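PDB 5DXI: trehalose-6-phosphate phosphatase from Candida albicans, which is a phosphatase of the HAD clan that, in this model, holds a magnesium ion, beryllium trifluoride and a glycan. Local coordinates for residues 46-49 / 50-53; 109-112 / 113-116; 162-165 / 166-170. All blocks are in the same frame, centred on the assembly; numbering follows the deposited sequence.

Overall arrangement
Three local contacts follow one another along the chain; each lies within a continuous run of residues, so none closes a long loop, and none nests in or crosses another. Contact 1 (46-53) starts helix 47-58, which links the neighbouring parallel strands 23-27 and 62-67 of the HAD core. Contact 2 (109-116) leads from a loop into helix 113-126, and contact 3 (162-170) joins helix 149-165 to helix 167-170; both lie by the four-stranded antiparallel sheet of the cap. Contacts 2 and 3 touch through Lys116 and Glu170, a salt bridge, and through Trp113 on Val167. Contact 1 lies across the chain's centre, about 38 Å from contact 2 between centres.

Contact 1: 46-49 / 50-53; sequences SDKL and NRIL
Leu49 and Leu53 meet because their first torsions differ: Leu49 sets CG opposite its backbone N (chi1 170°), whereas Leu53 sets CG opposite its carbonyl carbon (chi1 -65°), and this brings the two branched ends, one helical turn apart, against each other. Leu49 CD1 lies 3.7 Å from Leu53 CG, the side chains passing at a slant. Leucine suits both places, since the pair is buried and both residues also rest on Met79 of helix 72-79. On another flank, Ile52 lays CD1 at 4.0 Å from Lys48 CG. The lysine contributes methylenes here while its extended chain carries the ammonium on past the isoleucine; both residues touch Leu291 of helix 287-298, and the buried isoleucine also Leu294. All this belongs to the first turns of helix 47-58, the crossover helix of a beta-alpha-beta unit between strands 23-27 and 62-67 in the Rossmann-like core of the HAD fold; the side chain of Leu49 is about 10 Å from the beryllium trifluoride. Ser46 is the N-cap: its OG accepts from Leu49 N at 3.1 Å, a nearly straight bond (165°) to an amide with no earlier helical carbonyl to use. Its own carbonyl O takes Asn50 N at 3.0 Å, starting the regular i to i+4 ladder, which reaches Leu53 N on Leu49 O within 46-53. Asp47 suits the first turn, where its negative charge would probably interact favourably with the positive end of the helix dipole. A water donates to Asp47 OD1 at 2.8 Å and accepts from Asn50 ND2 at 3.2 Å, tying the two side chains together, while Asn50 OD1 accepts from Lys82. Asp47 OD2 also faces the edge of the Arg51 guanidinium, but at 4.5 Å from NE the attraction falls short of a salt bridge.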
loop_
_atom_site.group_PDB
_atom_site.type_symbol
_atom_site.label_atom_id
_atom_site.label_comp_id
_atom_site.label_asym_id
_atom_site.label_seq_id
_atom_site.Cartn_x
_atom_site.Cartn_y
_atom_site.Cartn_z
ATOM N N SER A 46 14.348 -3.227 -8.718
ATOM C CA SER A 46 14.980 -3.577 -9.980
ATOM C C SER A 46 15.342 -2.314 -10.720
ATOM O O SER A 46 14.765 -1.253 -10.461
ATOM C CB SER A 46 14.039 -4.451 -10.843
ATOM O OG SER A 46 12.909 -3.710 -11.302
ATOM N N ASP A 47 16.269 -2.424 -11.669
ATOM C CA ASP A 47 16.613 -1.288 -12.532
ATOM C C ASP A 47 15.382 -0.833 -13.346
ATOM O O ASP A 47 15.172 0.366 -13.564
ATOM C CB ASP A 47 17.788 -1.640 -13.460
ATOM C CG ASP A 47 18.127 -0.518 -14.422
ATOM O OD1 ASP A 47 18.349 0.623 -13.967
ATOM O OD2 ASP A 47 18.158 -0.775 -15.640
ATOM N N LYS A 48 14.589 -1.788 -13.811
ATOM C CA LYS A 48 13.373 -1.443 -14.564
ATOM C C LYS A 48 12.448 -0.540 -13.738
ATOM O O LYS A 48 11.955 0.488 -14.225
ATOM C CB LYS A 48 12.622 -2.693 -15.000
ATOM C CG LYS A 48 11.387 -2.374 -15.844
ATOM C CD LYS A 48 10.738 -3.630 -16.379
ATOM C CE LYS A 48 9.738 -3.312 -17.488
ATOM N NZ LYS A 48 9.043 -4.550 -17.957
ATOM N N LEU A 49 12.236 -0.909 -12.479
ATOM C CA LEU A 49 11.443 -0.073 -11.573
ATOM C C LEU A 49 12.070 1.315 -11.434
ATOM O O LEU A 49 11.379 2.345 -11.510
ATOM C CB LEU A 49 11.306 -0.742 -10.205
ATOM C CG LEU A 49 10.707 0.113 -9.075
ATOM C CD1 LEU A 49 9.290 0.592 -9.412
ATOM C CD2 LEU A 49 10.704 -0.669 -7.766
ATOM N N ASN A 50 13.386 1.350 -11.224
ATOM C CA ASN A 50 14.064 2.628 -11.076
ATOM C C ASN A 50 13.913 3.486 -12.309
ATOM O O ASN A 50 13.725 4.688 -12.199
ATOM C CB ASN A 50 15.542 2.423 -10.744
ATOM C CG ASN A 50 15.737 1.937 -9.328
ATOM O OD1 ASN A 50 14.876 2.162 -8.473
ATOM N ND2 ASN A 50 16.856 1.259 -9.069
ATOM N N ARG A 51 13.965 2.874 -13.486
ATOM C CA ARG A 51 13.837 3.657 -14.719
ATOM C C ARG A 51 12.415 4.191 -14.862
ATOM O O ARG A 51 12.189 5.354 -15.232
ATOM C CB ARG A 51 14.218 2.813 -15.940
ATOM C CG ARG A 51 14.305 3.602 -17.252
ATOM C CD ARG A 51 15.009 2.782 -18.348
ATOM N NE ARG A 51 15.046 1.344 -18.041
ATOM C CZ ARG A 51 14.344 0.417 -18.695
ATOM N NH1 ARG A 51 13.552 0.769 -19.703
ATOM N NH2 ARG A 51 14.438 -0.863 -18.343
ATOM N N ILE A 52 11.455 3.336 -14.538
ATOM C CA ILE A 52 10.060 3.740 -14.556
ATOM C C ILE A 52 9.831 4.933 -13.636
ATOM O O ILE A 52 9.272 5.952 -14.050
ATOM C CB ILE A 52 9.154 2.566 -14.131
ATOM C CG1 ILE A 52 9.137 1.505 -15.233
ATOM C CG2 ILE A 52 7.740 3.061 -13.824
ATOM C CD1 ILE A 52 8.500 0.172 -14.822
ATOM N N LEU A 53 10.329 4.835 -12.409
ATOM C CA LEU A 53 10.120 5.892 -11.432
ATOM C C LEU A 53 10.792 7.185 -11.871
ATOM O O LEU A 53 10.222 8.267 -11.713
ATOM C CB LEU A 53 10.617 5.458 -10.048
ATOM C CG LEU A 53 9.871 4.287 -9.396
ATOM C CD1 LEU A 53 10.502 3.912 -8.056
ATOM C CD2 LEU A 53 8.361 4.584 -9.228
HETATM O O HOH W 1 18.693 2.032 -11.628
#

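Contact 2: 109-112 / 113-116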
loop_
_atom_site.group_PDB
_atom_site.type_symbol
_atom_site.label_atom_id
_atom_site.label_comp_id
_atom_site.label_asym_id
_atom_site.label_seq_id
_atom_site.Cartn_x
_atom_site.Cartn_y
_atom_site.Cartn_z
ATOM N N PHE A 109 -0.645 8.855 19.654
ATOM C CA PHE A 109 -1.331 7.619 20.033
ATOM C C PHE A 109 -0.671 6.874 21.195
ATOM O O PHE A 109 0.535 6.955 21.400
ATOM C CB PHE A 109 -1.458 6.673 18.829
ATOM C CG PHE A 109 -2.529 7.075 17.843
ATOM C CD1 PHE A 109 -3.679 7.724 18.272
ATOM C CD2 PHE A 109 -2.413 6.763 16.500
ATOM C CE1 PHE A 109 -4.675 8.086 17.367
ATOM C CE2 PHE A 109 -3.405 7.112 15.596
ATOM C CZ PHE A 109 -4.531 7.774 16.026
ATOM N N ASP A 110 -1.498 6.173 21.965
ATOM C CA ASP A 110 -1.042 5.300 23.041
ATOM C C ASP A 110 -0.314 4.065 22.482
ATOM O O ASP A 110 -0.871 3.326 21.667
ATOM C CB ASP A 110 -2.245 4.891 23.901
ATOM C CG ASP A 110 -1.908 3.847 24.966
ATOM O OD1 ASP A 110 -0.727 3.688 25.342
ATOM O OD2 ASP A 110 -2.852 3.176 25.433
ATOM N N MET A 111 0.915 3.844 22.941
ATOM C CA MET A 111 1.752 2.756 22.442
ATOM C C MET A 111 1.923 1.599 23.428
ATOM O O MET A 111 2.735 0.705 23.202
ATOM C CB MET A 111 3.132 3.305 22.064
ATOM C CG MET A 111 3.106 4.250 20.877
ATOM S SD MET A 111 2.489 3.386 19.420
ATOM C CE MET A 111 1.797 4.725 18.454
ATOM N N SER A 112 1.142 1.586 24.503
ATOM C CA SER A 112 1.369 0.600 25.558
ATOM C C SER A 112 0.930 -0.808 25.158
ATOM O O SER A 112 1.238 -1.782 25.838
ATOM C CB SER A 112 0.668 1.034 26.850
ATOM O OG SER A 112 -0.741 1.057 26.703
ATOM N N TRP A 113 0.212 -0.913 24.047
ATOM C CA TRP A 113 -0.173 -2.208 23.512
ATOM C C TRP A 113 1.020 -2.998 22.959
ATOM O O TRP A 113 0.972 -4.223 22.901
ATOM C CB TRP A 113 -1.232 -2.030 22.419
ATOM C CG TRP A 113 -0.822 -1.079 21.342
ATOM C CD1 TRP A 113 -1.047 0.268 21.311
ATOM C CD2 TRP A 113 -0.093 -1.393 20.151
ATOM N NE1 TRP A 113 -0.514 0.812 20.164
ATOM C CE2 TRP A 113 0.078 -0.189 19.435
ATOM C CE3 TRP A 113 0.425 -2.578 19.613
ATOM C CZ2 TRP A 113 0.743 -0.136 18.212
ATOM C CZ3 TRP A 113 1.079 -2.522 18.396
ATOM C CH2 TRP A 113 1.230 -1.312 17.708
ATOM N N GLN A 114 2.085 -2.295 22.583
ATOM C CA GLN A 114 3.208 -2.900 21.864
ATOM C C GLN A 114 3.826 -4.080 22.611
ATOM O O GLN A 114 4.059 -5.143 22.025
ATOM C CB GLN A 114 4.291 -1.851 21.565
ATOM C CG GLN A 114 3.915 -0.908 20.439
ATOM C CD GLN A 114 4.982 0.119 20.139
ATOM O OE1 GLN A 114 5.647 0.627 21.039
ATOM N NE2 GLN A 114 5.147 0.444 18.858
ATOM N N GLU A 115 4.079 -3.900 23.902
ATOM C CA GLU A 115 4.708 -4.958 24.675
ATOM C C GLU A 115 3.798 -6.155 24.866
ATOM O O GLU A 115 4.267 -7.287 24.910
ATOM C CB GLU A 115 5.172 -4.432 26.030
ATOM C CG GLU A 115 6.287 -3.417 25.904
ATOM C CD GLU A 115 7.466 -3.950 25.095
ATOM O OE1 GLU A 115 7.865 -5.127 25.296
ATOM O OE2 GLU A 115 7.972 -3.195 24.231
ATOM N N LYS A 116 2.497 -5.912 24.949
ATOM C CA LYS A 116 1.562 -7.013 25.068
ATOM C C LYS A 116 1.523 -7.818 23.771
ATOM O O LYS A 116 1.483 -9.044 23.801
ATOM C CB LYS A 116 0.178 -6.508 25.461
ATOM C CG LYS A 116 0.152 -5.956 26.884
ATOM C CD LYS A 116 -1.194 -5.369 27.276
ATOM C CE LYS A 116 -1.136 -4.812 28.702
ATOM N NZ LYS A 116 -2.349 -4.016 29.028
HETATM O O HOH W 2 4.444 -1.060 24.925
HETATM O O HOH W 3 5.574 1.044 23.991
#
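Gln114 reaches across Met111, and its side chain can be followed outward atom by atom. CB and CG each lie 3.4 Å from Met111 O, and CG also sits above one face of the Trp113 ring, toward its rim. Beyond CG the chain is extended, which carries the amide across the methionine side chain, at an angle to it. OE1 accepts from a water that also donates to Met111 O, 3.0 Å from each oxygen; NE2 passes 4.0 Å from Met111 SD before donating to the carbonyls of Lys137 and Val138. Glutamine suits the place because its methylenes lie against a carbonyl oxygen and the indole face while its tip both accepts and donates. Trp113 holds CG between its backbone N and carbonyl carbon (chi1 54°), turning the indole back beside Met111 as the two side chains run the same way. Met111 SD stands 4.9 Å from the centroid of the five-membered ring, obliquely placed, in a Met-aromatic contact. The buried indole also meets Tyr171 edge-to-face and packs on strands 140-143 and 181-186, joining the start of helix 113-126 to the antiparallel sheet of the cap. Just before the helix, Asp110 OD1 accepts from Ser112 N at 2.9 Å, an Asx turn, and from Ser112 OG, which also bonds Tyr171 OH. Met111 O is gripped by Gln114 N and two waters, one of which accepts from Glu115 N. Such sharing implies a helix start in which Gln114 N is met by the Met111 carbonyl and Glu115 N by water, with the Asp110 carboxylate probably stabilised by its two donors.

Contact 3: 162-165 / 166-170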
loop_
_atom_site.group_PDB
_atom_site.type_symbol
_atom_site.label_atom_id
_atom_site.label_comp_id
_atom_site.label_asym_id
_atom_site.label_seq_id
_atom_site.Cartn_x
_atom_site.Cartn_y
_atom_site.Cartn_z
ATOM N N GLU A 162 -6.129 -14.977 19.475
ATOM C CA GLU A 162 -5.753 -14.511 20.800
ATOM C C GLU A 162 -5.562 -13.004 20.856
ATOM O O GLU A 162 -5.994 -12.359 21.810
ATOM C CB GLU A 162 -4.472 -15.200 21.264
ATOM C CG GLU A 162 -3.899 -14.594 22.538
ATOM C CD GLU A 162 -2.798 -15.426 23.148
ATOM O OE1 GLU A 162 -2.560 -16.553 22.666
ATOM O OE2 GLU A 162 -2.164 -14.942 24.114
ATOM N N LEU A 163 -4.909 -12.448 19.837
ATOM C CA LEU A 163 -4.715 -11.003 19.760
ATOM C C LEU A 163 -6.061 -10.308 19.710
ATOM O O LEU A 163 -6.284 -9.317 20.408
ATOM C CB LEU A 163 -3.884 -10.630 18.532
ATOM C CG LEU A 163 -2.404 -10.985 18.606
ATOM C CD1 LEU A 163 -1.758 -10.888 17.238
ATOM C CD2 LEU A 163 -1.715 -10.044 19.588
ATOM N N ASN A 164 -6.963 -10.865 18.905
ATOM C CA ASN A 164 -8.285 -10.296 18.687
ATOM C C ASN A 164 -9.197 -10.407 19.914
ATOM O O ASN A 164 -10.150 -9.649 20.054
ATOM C CB ASN A 164 -8.955 -10.973 17.485
ATOM C CG ASN A 164 -8.562 -10.337 16.162
ATOM O OD1 ASN A 164 -8.382 -9.126 16.074
ATOM N ND2 ASN A 164 -8.447 -11.152 15.124
ATOM N N ASP A 165 -8.904 -11.357 20.797
ATOM C CA ASP A 165 -9.702 -11.536 22.007
ATOM C C ASP A 165 -9.151 -10.759 23.193
ATOM O O ASP A 165 -9.861 -10.535 24.171
ATOM C CB ASP A 165 -9.800 -13.017 22.373
ATOM C CG ASP A 165 -10.748 -13.785 21.468
ATOM O OD1 ASP A 165 -11.750 -13.197 20.987
ATOM O OD2 ASP A 165 -10.472 -14.978 21.228
ATOM N N THR A 166 -7.891 -10.344 23.102
ATOM C CA THR A 166 -7.250 -9.623 24.196
ATOM C C THR A 166 -6.895 -8.186 23.816
ATOM O O THR A 166 -7.674 -7.262 24.062
ATOM C CB THR A 166 -5.974 -10.352 24.677
ATOM O OG1 THR A 166 -5.076 -10.548 23.576
ATOM C CG2 THR A 166 -6.330 -11.707 25.269
ATOM N N VAL A 167 -5.716 -8.011 23.227
ATOM C CA VAL A 167 -5.201 -6.690 22.886
ATOM C C VAL A 167 -6.174 -5.864 22.053
ATOM O O VAL A 167 -6.356 -4.672 22.305
ATOM C CB VAL A 167 -3.859 -6.797 22.122
ATOM C CG1 VAL A 167 -3.326 -5.416 21.768
ATOM C CG2 VAL A 167 -2.836 -7.565 22.948
ATOM N N ALA A 168 -6.820 -6.496 21.079
ATOM C CA ALA A 168 -7.688 -5.750 20.171
ATOM C C ALA A 168 -8.989 -5.323 20.860
ATOM O O ALA A 168 -9.691 -4.432 20.379
ATOM C CB ALA A 168 -7.990 -6.570 18.925
ATOM N N LYS A 169 -9.288 -5.944 21.999
ATOM C CA LYS A 169 -10.421 -5.522 22.815
ATOM C C LYS A 169 -10.025 -4.361 23.727
ATOM O O LYS A 169 -10.789 -3.420 23.915
ATOM C CB LYS A 169 -10.945 -6.689 23.660
ATOM C CG LYS A 169 -11.481 -7.878 22.874
ATOM C CD LYS A 169 -12.904 -7.644 22.432
ATOM C CE LYS A 169 -13.391 -8.752 21.508
ATOM N NZ LYS A 169 -13.798 -9.964 22.274
ATOM N N GLU A 170 -8.814 -4.426 24.269
ATOM C CA GLU A 170 -8.339 -3.425 25.215
ATOM C C GLU A 170 -7.841 -2.144 24.550
ATOM O O GLU A 170 -7.892 -1.075 25.153
ATOM C CB GLU A 170 -7.225 -4.005 26.084
ATOM C CG GLU A 170 -6.820 -3.090 27.232
ATOM C CD GLU A 170 -5.627 -3.611 28.010
ATOM O OE1 GLU A 170 -5.160 -4.735 27.700
ATOM O OE2 GLU A 170 -5.139 -2.879 28.906
#
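Thr166 and Glu162 make the tightest polar meeting where helix 149-165 stops: Thr166 OG1 donates to Glu162 O at 2.7 Å, arriving tilted from the carbonyl plane. The hydroxyl reaches it because OG1 stands between the threonine's own N and carbonyl carbon (chi1 56°), facing back along the helix. Thr166 N adds weak bonds to the carbonyls of Glu162 and Leu163. The next amide makes no bond to Leu163 O; instead Ala168 N reaches that oxygen at 2.9 Å, nearly straight at 168°, spanning five residues where an alpha-helix spans four. Thr166 thus marks a break in the helical path, after which the short helix 167-170 sets off, with Thr166 O taking both Lys169 N and Glu170 N. The inner side is closely packed where Ala168 CB lies 3.7 Å from Asn164 CA, a fit that suits a small side chain. Leu163 CD2 and Val167 CG2 make a more distant apolar contact at 4.3 Å. These two buried residues continue inward, so the turn packs against helix 113-126 and the outermost strand, 173-178, of the antiparallel sheet.

The outer side is looser. Asp165 and Lys169 are exposed and run side by side; Lys169 CG rests 3.4 Å from Asp165 O, and the bent lysine chain brings NZ to 4.0 Å from Asp165 OD1, near enough to attract but beyond a salt bridge. Asp165 OD2 has at most a weak, long pairing with Lys161. A firmer polar partner belongs to Glu162, whose OE1 bonds Tyr124 OH. The bend is probably held by bonds from backbone amides and one hydroxyl to the carbonyls of Glu162 and Leu163, while the Asp165-Lys169 charges probably add only a diffuse attraction screened by solvent.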